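Local coordinates for transcriptional regulator (Pseudomonas aeruginosa, PDB 3E7Q), which probably binds operator DNA through a helix-turn-helix and represses transcription, as a dimeric member of the TetR family, at residues A65-T70 / G127-H132. Residues are numbered along the deposited sequence; the frame is centred on the assembly and turned at random.
Sequences AYLAVT and GRVHDH
One face of the Y66 ring carries the CG1 methyl of V129, which sits over the face 3.8 Å from the ring centroid, a CH-pi contact displaced toward the CG–CD2 rim. F116 stacks on the Y66 ring as well, and W117, on the same helix 110-120, also touches Y66. The edge of the H130 imidazole meets the phenol oxygen: H130 ND1 donates to Y66 OH over 3.3 Å, with the oxygen in the plane of the imidazole but the N-H bent to 141°. The H130 ring also meets that of Y134, the two planes close to parallel. Y66 reaches this position with CG anti to the backbone N (chi1 -164°); the ring runs alongside V129 in the opposite sense, leaving OH 3.3 Å from H130 CB. V129 points toward helix 58-82, its CG1 against the tyrosine face and its CG2 4.1 Å from L67 CG at the more exposed margin. The contact ties helix 58-82, which follows the predicted helix-turn-helix, to helix 124-152 of the C-terminal region; the segment axes are nearly parallel, at 14°, and 10.1 Å apart. Within helix 58-82, the Y66 carbonyl O accepts from both T70 N and T70 OG1, which fixes the T70 hydroxyl. The other imidazole nitrogen, H130 NE2, hydrogen-bonds to E176 OE2 of the second subunit. If ND1 donates to the phenol, the carboxylate at NE2 could favour a doubly protonated, charged H130, linking the buried tyrosine to the dimer interface.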
ATOM      1  N   ALA B  65       3.535 -16.007 -10.759  1.00 41.65           N
ATOM      2  CA  ALA B  65       4.500 -15.200  -9.981  1.00 40.82           C
ATOM      3  C   ALA B  65       3.921 -14.679  -8.637  1.00 40.61           C
ATOM      4  O   ALA B  65       4.628 -14.683  -7.615  1.00 39.90           O
ATOM      5  CB  ALA B  65       5.039 -14.055 -10.791  1.00 38.88           C
ATOM      6  N   TYR B  66       2.673 -14.199  -8.678  1.00 40.07           N
ATOM      7  CA  TYR B  66       1.958 -13.692  -7.520  1.00 40.17           C
ATOM      8  C   TYR B  66       1.829 -14.805  -6.487  1.00 40.30           C
ATOM      9  O   TYR B  66       2.145 -14.611  -5.348  1.00 40.04           O
ATOM     10  CB  TYR B  66       0.556 -13.151  -7.924  1.00 40.33           C
ATOM     11  CG  TYR B  66      -0.204 -12.241  -6.913  1.00 39.87           C
ATOM     12  CD1 TYR B  66       0.340 -11.851  -5.696  1.00 39.96           C
ATOM     13  CD2 TYR B  66      -1.434 -11.746  -7.229  1.00 40.12           C
ATOM     14  CE1 TYR B  66      -0.345 -11.040  -4.821  1.00 41.87           C
ATOM     15  CE2 TYR B  66      -2.127 -10.916  -6.381  1.00 42.72           C
ATOM     16  CZ  TYR B  66      -1.586 -10.555  -5.180  1.00 43.84           C
ATOM     17  OH  TYR B  66      -2.296  -9.740  -4.323  1.00 44.03           O
ATOM     18  N   LEU B  67       1.424 -15.987  -6.925  1.00 41.28           N
ATOM     19  CA  LEU B  67       1.308 -17.154  -6.058  1.00 41.45           C
ATOM     20  C   LEU B  67       2.600 -17.617  -5.409  1.00 41.61           C
ATOM     21  O   LEU B  67       2.597 -18.038  -4.241  1.00 41.59           O
ATOM     22  CB  LEU B  67       0.692 -18.327  -6.827  1.00 41.93           C
ATOM     23  CG  LEU B  67      -0.813 -18.480  -6.668  1.00 44.01           C
ATOM     24  CD1 LEU B  67      -1.419 -19.416  -7.721  1.00 45.71           C
ATOM     25  CD2 LEU B  67      -1.180 -18.957  -5.197  1.00 43.81           C
ATOM     26  N   ALA B  68       3.678 -17.617  -6.196  1.00 40.96           N
ATOM     27  CA  ALA B  68       5.012 -17.916  -5.715  1.00 40.77           C
ATOM     28  C   ALA B  68       5.410 -16.892  -4.653  1.00 41.42           C
ATOM     29  O   ALA B  68       5.895 -17.270  -3.622  1.00 42.79           O
ATOM     30  CB  ALA B  68       6.034 -17.927  -6.864  1.00 39.90           C
ATOM     31  N   VAL B  69       5.179 -15.609  -4.893  1.00 41.70           N
ATOM     32  CA  VAL B  69       5.717 -14.575  -4.020  1.00 42.03           C
ATOM     33  C   VAL B  69       4.981 -14.633  -2.649  1.00 43.61           C
ATOM     34  O   VAL B  69       5.643 -14.720  -1.566  1.00 42.36           O
ATOM     35  CB  VAL B  69       5.655 -13.183  -4.674  1.00 41.51           C
ATOM     36  CG1 VAL B  69       5.771 -12.108  -3.679  1.00 41.12           C
ATOM     37  CG2 VAL B  69       6.750 -13.004  -5.708  1.00 42.03           C
ATOM     38  N   THR B  70       3.640 -14.614  -2.717  1.00 43.45           N
ATOM     39  CA  THR B  70       2.798 -14.800  -1.543  1.00 44.45           C
ATOM     40  C   THR B  70       3.033 -16.100  -0.796  1.00 44.10           C
ATOM     41  O   THR B  70       3.029 -16.098   0.426  1.00 45.23           O
ATOM     42  CB  THR B  70       1.281 -14.662  -1.870  1.00 44.89           C
ATOM     43  OG1 THR B  70       0.909 -15.609  -2.871  1.00 46.10           O
ATOM     44  CG2 THR B  70       0.958 -13.212  -2.329  1.00 44.54           C
ATOM     45  N   GLY B 127      -7.130 -11.142  -8.924  1.00 40.64           N
ATOM     46  CA  GLY B 127      -8.050 -10.848  -7.856  1.00 40.53           C
ATOM     47  C   GLY B 127      -8.245 -11.994  -6.914  1.00 41.23           C
ATOM     48  O   GLY B 127      -8.248 -11.803  -5.703  1.00 39.35           O
ATOM     49  N   ARG B 128      -8.387 -13.196  -7.470  1.00 42.30           N
ATOM     50  CA  ARG B 128      -8.624 -14.345  -6.660  1.00 44.38           C
ATOM     51  C   ARG B 128      -7.340 -14.803  -5.936  1.00 42.99           C
ATOM     52  O   ARG B 128      -7.428 -15.362  -4.841  1.00 42.14           O
ATOM     53  CB  ARG B 128      -9.218 -15.483  -7.480  1.00 45.56           C
ATOM     54  CG  ARG B 128     -10.553 -15.186  -8.181  1.00 49.25           C
ATOM     55  CD  ARG B 128     -11.185 -16.507  -8.765  1.00 51.36           C
ATOM     56  NE  ARG B 128     -10.335 -17.213  -9.760  1.00 58.08           N
ATOM     57  CZ  ARG B 128     -10.372 -17.083 -11.108  1.00 60.03           C
ATOM     58  NH1 ARG B 128     -11.209 -16.238 -11.731  1.00 60.16           N
ATOM     59  NH2 ARG B 128      -9.523 -17.801 -11.868  1.00 59.91           N
ATOM     60  N   VAL B 129      -6.166 -14.586  -6.543  1.00 42.46           N
ATOM     61  CA  VAL B 129      -4.914 -14.834  -5.836  1.00 41.62           C
ATOM     62  C   VAL B 129      -4.847 -13.882  -4.638  1.00 41.19           C
ATOM     63  O   VAL B 129      -4.592 -14.327  -3.536  1.00 42.10           O
ATOM     64  CB  VAL B 129      -3.645 -14.699  -6.711  1.00 42.32           C
ATOM     65  CG1 VAL B 129      -2.368 -14.829  -5.804  1.00 39.80           C
ATOM     66  CG2 VAL B 129      -3.664 -15.724  -7.794  1.00 40.53           C
ATOM     67  N   HIS B 130      -5.146 -12.605  -4.823  1.00 40.92           N
ATOM     68  CA  HIS B 130      -5.175 -11.681  -3.726  1.00 41.65           C
ATOM     69  C   HIS B 130      -6.102 -12.091  -2.572  1.00 40.73           C
ATOM     70  O   HIS B 130      -5.715 -12.090  -1.421  1.00 40.28           O
ATOM     71  CB  HIS B 130      -5.558 -10.256  -4.141  1.00 42.64           C
ATOM     72  CG  HIS B 130      -5.727  -9.348  -2.950  1.00 43.30           C
ATOM     73  ND1 HIS B 130      -4.650  -8.838  -2.255  1.00 43.11           N
ATOM     74  CD2 HIS B 130      -6.835  -8.989  -2.247  1.00 45.17           C
ATOM     75  CE1 HIS B 130      -5.091  -8.136  -1.222  1.00 44.82           C
ATOM     76  NE2 HIS B 130      -6.417  -8.217  -1.190  1.00 43.82           N
ATOM     77  N   ASP B 131      -7.330 -12.419  -2.902  1.00 40.48           N
ATOM     78  CA  ASP B 131      -8.328 -12.716  -1.882  1.00 40.23           C
ATOM     79  C   ASP B 131      -7.906 -13.918  -1.069  1.00 40.48           C
ATOM     80  O   ASP B 131      -7.993 -13.894   0.183  1.00 38.88           O
ATOM     81  CB  ASP B 131      -9.707 -12.937  -2.506  1.00 39.65           C
ATOM     82  CG  ASP B 131     -10.246 -11.702  -3.151  1.00 40.00           C
ATOM     83  OD1 ASP B 131      -9.758 -10.607  -2.834  1.00 36.84           O
ATOM     84  OD2 ASP B 131     -11.148 -11.818  -4.004  1.00 42.27           O
ATOM     85  N   HIS B 132      -7.415 -14.932  -1.769  1.00 40.10           N
ATOM     86  CA  HIS B 132      -7.024 -16.147  -1.130  1.00 42.58           C
ATOM     87  C   HIS B 132      -5.836 -15.958  -0.177  1.00 43.61           C
ATOM     88  O   HIS B 132      -5.828 -16.505   0.938  1.00 42.50           O
ATOM     89  CB  HIS B 132      -6.676 -17.217  -2.180  1.00 43.67           C
ATOM     90  CG  HIS B 132      -6.019 -18.438  -1.598  1.00 45.44           C
ATOM     91  ND1 HIS B 132      -6.733 -19.435  -0.965  1.00 50.09           N
ATOM     92  CD2 HIS B 132      -4.715 -18.817  -1.545  1.00 47.29           C
ATOM     93  CE1 HIS B 132      -5.899 -20.363  -0.530  1.00 47.36           C
ATOM     94  NE2 HIS B 132      -4.671 -20.013  -0.869  1.00 48.57           N
TER